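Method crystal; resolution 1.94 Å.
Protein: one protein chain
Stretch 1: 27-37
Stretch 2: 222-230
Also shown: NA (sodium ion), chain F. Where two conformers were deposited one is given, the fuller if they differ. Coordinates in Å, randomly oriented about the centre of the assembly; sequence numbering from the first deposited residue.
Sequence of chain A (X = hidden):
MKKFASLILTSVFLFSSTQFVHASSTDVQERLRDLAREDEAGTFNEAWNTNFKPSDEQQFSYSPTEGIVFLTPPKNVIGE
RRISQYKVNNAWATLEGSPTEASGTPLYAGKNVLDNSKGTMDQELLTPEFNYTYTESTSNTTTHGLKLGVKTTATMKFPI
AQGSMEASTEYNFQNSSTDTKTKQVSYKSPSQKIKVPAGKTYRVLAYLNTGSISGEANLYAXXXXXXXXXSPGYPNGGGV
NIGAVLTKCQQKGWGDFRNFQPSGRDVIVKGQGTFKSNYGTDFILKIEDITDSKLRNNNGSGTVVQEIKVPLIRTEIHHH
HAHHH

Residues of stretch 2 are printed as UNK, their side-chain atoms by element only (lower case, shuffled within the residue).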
# COMPACT_ATOMS: atom_id res chain seq x y z
N ASP A 27 -9.57 -15.83 4.29
CA ASP A 27 -9.32 -17.10 3.60
C ASP A 27 -10.29 -17.13 2.43
O ASP A 27 -11.46 -17.51 2.59
CB ASP A 27 -9.51 -18.27 4.56
CG ASP A 27 -9.23 -19.63 3.91
OD1 ASP A 27 -9.33 -19.78 2.67
OD2 ASP A 27 -8.93 -20.57 4.66
N VAL A 28 -9.81 -16.73 1.25
CA VAL A 28 -10.70 -16.47 0.13
C VAL A 28 -11.42 -17.75 -0.31
O VAL A 28 -12.63 -17.74 -0.56
CB VAL A 28 -9.92 -15.81 -1.02
CG1 VAL A 28 -10.80 -15.70 -2.26
CG2 VAL A 28 -9.40 -14.41 -0.57
N GLN A 29 -10.68 -18.86 -0.42
CA GLN A 29 -11.33 -20.10 -0.86
C GLN A 29 -12.41 -20.55 0.12
O GLN A 29 -13.50 -20.96 -0.29
CB GLN A 29 -10.29 -21.19 -1.05
CG GLN A 29 -9.46 -21.00 -2.29
CD GLN A 29 -8.34 -22.01 -2.35
OE1 GLN A 29 -7.24 -21.76 -1.85
NE2 GLN A 29 -8.62 -23.15 -2.95
N GLU A 30 -12.13 -20.48 1.43
CA GLU A 30 -13.13 -20.88 2.41
C GLU A 30 -14.34 -19.95 2.39
O GLU A 30 -15.48 -20.41 2.54
CB GLU A 30 -12.52 -20.96 3.81
CG GLU A 30 -13.54 -21.36 4.88
CD GLU A 30 -14.19 -22.74 4.63
OE1 GLU A 30 -15.32 -22.96 5.12
OE2 GLU A 30 -13.57 -23.60 3.96
N ARG A 31 -14.12 -18.65 2.17
CA ARG A 31 -15.27 -17.75 2.08
C ARG A 31 -16.10 -18.01 0.83
O ARG A 31 -17.34 -17.86 0.87
CB ARG A 31 -14.81 -16.28 2.12
CG ARG A 31 -14.24 -15.84 3.47
CD ARG A 31 -15.17 -16.11 4.67
NE ARG A 31 -16.41 -15.34 4.60
CZ ARG A 31 -17.54 -15.69 5.21
NH1 ARG A 31 -17.59 -16.80 5.95
NH2 ARG A 31 -18.63 -14.93 5.10
N LEU A 32 -15.47 -18.41 -0.28
CA LEU A 32 -16.25 -18.79 -1.47
C LEU A 32 -17.03 -20.08 -1.22
O LEU A 32 -18.13 -20.25 -1.74
CB LEU A 32 -15.34 -18.96 -2.69
CG LEU A 32 -14.71 -17.64 -3.18
CD1 LEU A 32 -13.77 -17.89 -4.33
CD2 LEU A 32 -15.80 -16.65 -3.61
N ARG A 33 -16.46 -21.00 -0.44
CA ARG A 33 -17.22 -22.19 -0.04
C ARG A 33 -18.42 -21.81 0.83
O ARG A 33 -19.50 -22.39 0.69
CB ARG A 33 -16.32 -23.17 0.70
CG ARG A 33 -15.24 -23.83 -0.17
CD ARG A 33 -14.40 -24.72 0.74
NE ARG A 33 -13.18 -25.16 0.06
CZ ARG A 33 -12.31 -26.02 0.58
NH1 ARG A 33 -12.52 -26.55 1.78
NH2 ARG A 33 -11.23 -26.36 -0.11
N ASP A 34 -18.24 -20.84 1.73
CA ASP A 34 -19.38 -20.39 2.53
C ASP A 34 -20.40 -19.66 1.67
O ASP A 34 -21.61 -19.77 1.91
CB ASP A 34 -18.92 -19.49 3.68
CG ASP A 34 -20.08 -19.03 4.56
OD1 ASP A 34 -20.51 -19.79 5.46
OD2 ASP A 34 -20.59 -17.91 4.33
N LEU A 35 -19.93 -18.93 0.65
CA LEU A 35 -20.86 -18.32 -0.30
C LEU A 35 -21.79 -19.37 -0.93
O LEU A 35 -23.00 -19.14 -1.05
CB LEU A 35 -20.06 -17.59 -1.39
CG LEU A 35 -20.85 -16.88 -2.48
CD1 LEU A 35 -21.62 -15.72 -1.85
CD2 LEU A 35 -19.90 -16.37 -3.59
N ALA A 36 -21.22 -20.51 -1.35
CA ALA A 36 -22.07 -21.58 -1.89
C ALA A 36 -23.05 -22.10 -0.84
O ALA A 36 -24.23 -22.31 -1.13
CB ALA A 36 -21.21 -22.73 -2.45
N ARG A 37 -22.58 -22.30 0.39
CA ARG A 37 -23.46 -22.76 1.46
C ARG A 37 -24.57 -21.75 1.76
O ARG A 37 -25.69 -22.14 2.11
CB ARG A 37 -22.65 -23.05 2.73
CG ARG A 37 -21.61 -24.17 2.56
CD ARG A 37 -20.68 -24.27 3.77
NE ARG A 37 -19.63 -25.25 3.51
CZ ARG A 37 -18.33 -25.02 3.63
NH1 ARG A 37 -17.89 -23.82 4.04
NH2 ARG A 37 -17.46 -25.99 3.36
N UNK A 222 -8.75 -10.47 -8.40
CA UNK A 222 -9.89 -10.91 -9.19
C UNK A 222 -9.80 -12.43 -9.27
O UNK A 222 -8.80 -12.96 -9.75
c UNK A 222 -11.04 -10.70 -11.46
c UNK A 222 -9.87 -10.28 -10.58
n UNK A 222 -11.76 -9.72 -11.98
o UNK A 222 -11.27 -11.89 -11.69
N UNK A 223 -10.82 -13.12 -8.75
CA UNK A 223 -10.79 -14.58 -8.68
C UNK A 223 -12.03 -15.16 -9.36
O UNK A 223 -13.11 -14.57 -9.34
c UNK A 223 -10.68 -15.10 -7.23
c UNK A 223 -11.95 -14.88 -6.48
c UNK A 223 -9.52 -14.43 -6.49
N UNK A 224 -11.85 -16.33 -9.98
CA UNK A 224 -12.91 -17.01 -10.69
C UNK A 224 -13.28 -18.32 -10.00
O UNK A 224 -12.57 -18.79 -9.11
N UNK A 225 -14.42 -18.87 -10.40
CA UNK A 225 -14.85 -20.12 -9.79
C UNK A 225 -16.32 -20.38 -10.02
O UNK A 225 -17.07 -19.51 -10.49
N UNK A 226 -16.72 -21.61 -9.68
CA UNK A 226 -18.08 -22.13 -9.83
C UNK A 226 -18.53 -22.64 -8.48
O UNK A 226 -17.85 -23.49 -7.88
c UNK A 226 -17.62 -22.85 -12.24
c UNK A 226 -19.59 -23.81 -10.97
c UNK A 226 -18.41 -21.72 -12.86
c UNK A 226 -18.15 -23.27 -10.87
N UNK A 227 -19.68 -22.15 -7.99
CA UNK A 227 -20.17 -22.54 -6.67
C UNK A 227 -21.17 -23.68 -6.79
O UNK A 227 -22.13 -23.58 -7.57
c UNK A 227 -20.82 -21.35 -5.94
N UNK A 228 -20.99 -24.73 -5.99
CA UNK A 228 -21.79 -25.95 -6.10
C UNK A 228 -22.74 -26.04 -4.92
O UNK A 228 -22.31 -25.97 -3.76
n UNK A 228 -18.87 -26.89 -9.29
c UNK A 228 -20.25 -27.28 -7.55
c UNK A 228 -20.89 -27.20 -6.21
c UNK A 228 -20.03 -28.28 -11.03
c UNK A 228 -21.83 -28.83 -8.92
c UNK A 228 -19.11 -26.63 -7.96
c UNK A 228 -21.11 -29.10 -11.22
c UNK A 228 -20.73 -27.99 -8.70
c UNK A 228 -19.85 -27.73 -9.76
c UNK A 228 -22.01 -29.37 -10.18
N UNK A 229 -24.04 -26.20 -5.22
CA UNK A 229 -25.09 -26.22 -4.21
C UNK A 229 -26.15 -27.23 -4.63
O UNK A 229 -26.43 -27.39 -5.82
n UNK A 229 -25.15 -22.25 -5.43
c UNK A 229 -24.26 -22.92 -4.50
n UNK A 229 -24.34 -23.42 -7.25
c UNK A 229 -25.17 -22.50 -6.74
n UNK A 229 -26.02 -21.86 -7.52
c UNK A 229 -25.01 -23.73 -3.45
c UNK A 229 -25.81 -24.85 -4.06
N UNK A 230 -26.78 -27.88 -3.66
CA UNK A 230 -28.04 -28.53 -4.00
C UNK A 230 -29.13 -27.47 -3.92
O UNK A 230 -29.05 -26.52 -3.13
c UNK A 230 -27.45 -30.90 -3.48
c UNK A 230 -28.37 -29.74 -3.11
c UNK A 230 -28.29 -29.38 -1.63
NA NA F . -16.59 -21.03 6.97

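Position 222 carries two carbons, the second bearing one oxygen and one nitrogen: a short amide, Asn-222. It lies beyond reach of stretch 1 and is partly exposed, where a polar group can find partners.

Position 223 has three carbons, forked at the first, and points toward the helix. One arm comes close to Leu-32 CD1 and Val-28 CG1. The compact, beta-branched and wholly apolar shape is that of Val-223, well suited to a strand and to a buried place; its CG2 lies 4.1 Å from CD1 of Leu-32 and 4.5 Å from CG1 of Val-28.

Position 224 has no side-chain atoms, so it is Gly-224. A CB here would point away from the helix, and nothing on stretch 1 stands near its ideal place.

Position 225 is equally bare, hence Gly-225, and here the backbone gives a reason. At phi 162° and psi 169°, a CB would be jammed against the carbonyl O of the preceding residue. An ideal CB would be 4.6 Å from CD1 of Leu-32, so the helix is not what excludes it.

Position 226 has four carbons, forked at the first with one arm two carbons long: Ile-226. It is out of reach of the helix, and its beta-branching suits the extended backbone.

Position 227 holds a single carbon directed toward the helix, lying against CB of Ala-36, which identifies Ala-227. Its CB is 3.8 Å from CB of Ala-36, and the two CA atoms are only 5.2 Å apart; two small side chains fit this close approach.

Position 228 has one carbon followed by fused five- and six-membered rings containing eight carbons and one nitrogen, the indole of Trp-228. Its CA-to-CB bond points away from stretch 1. Its backbone O nevertheless lies 3.7 Å from CB of Ala-36.

Position 229 has three carbons, the third packing on CB of Ala-36, a nitrogen, then a carbon carrying two more nitrogens: Arg-229. CD lies 3.7 Å from CB of Ala-36, so the aliphatic part of the chain covers the alanine, while NE and NH2 find hydrogen-bonding partners just outside the stretches.

Position 230, three carbons forked at the first, is Val-230, an apolar residue that is buried but does not reach the helix.

The contact works by apolar packing, without hydrogen bonds across it. Val-28, Leu-32 and Ala-36, spaced four apart, line one side of the helix and meet Val-223, Ala-227 and the arginine chain. The axes cross at -44°, and small residues permit the tight approach at Ala-36.

Stretch 2 222-230: NVGGIAWRV
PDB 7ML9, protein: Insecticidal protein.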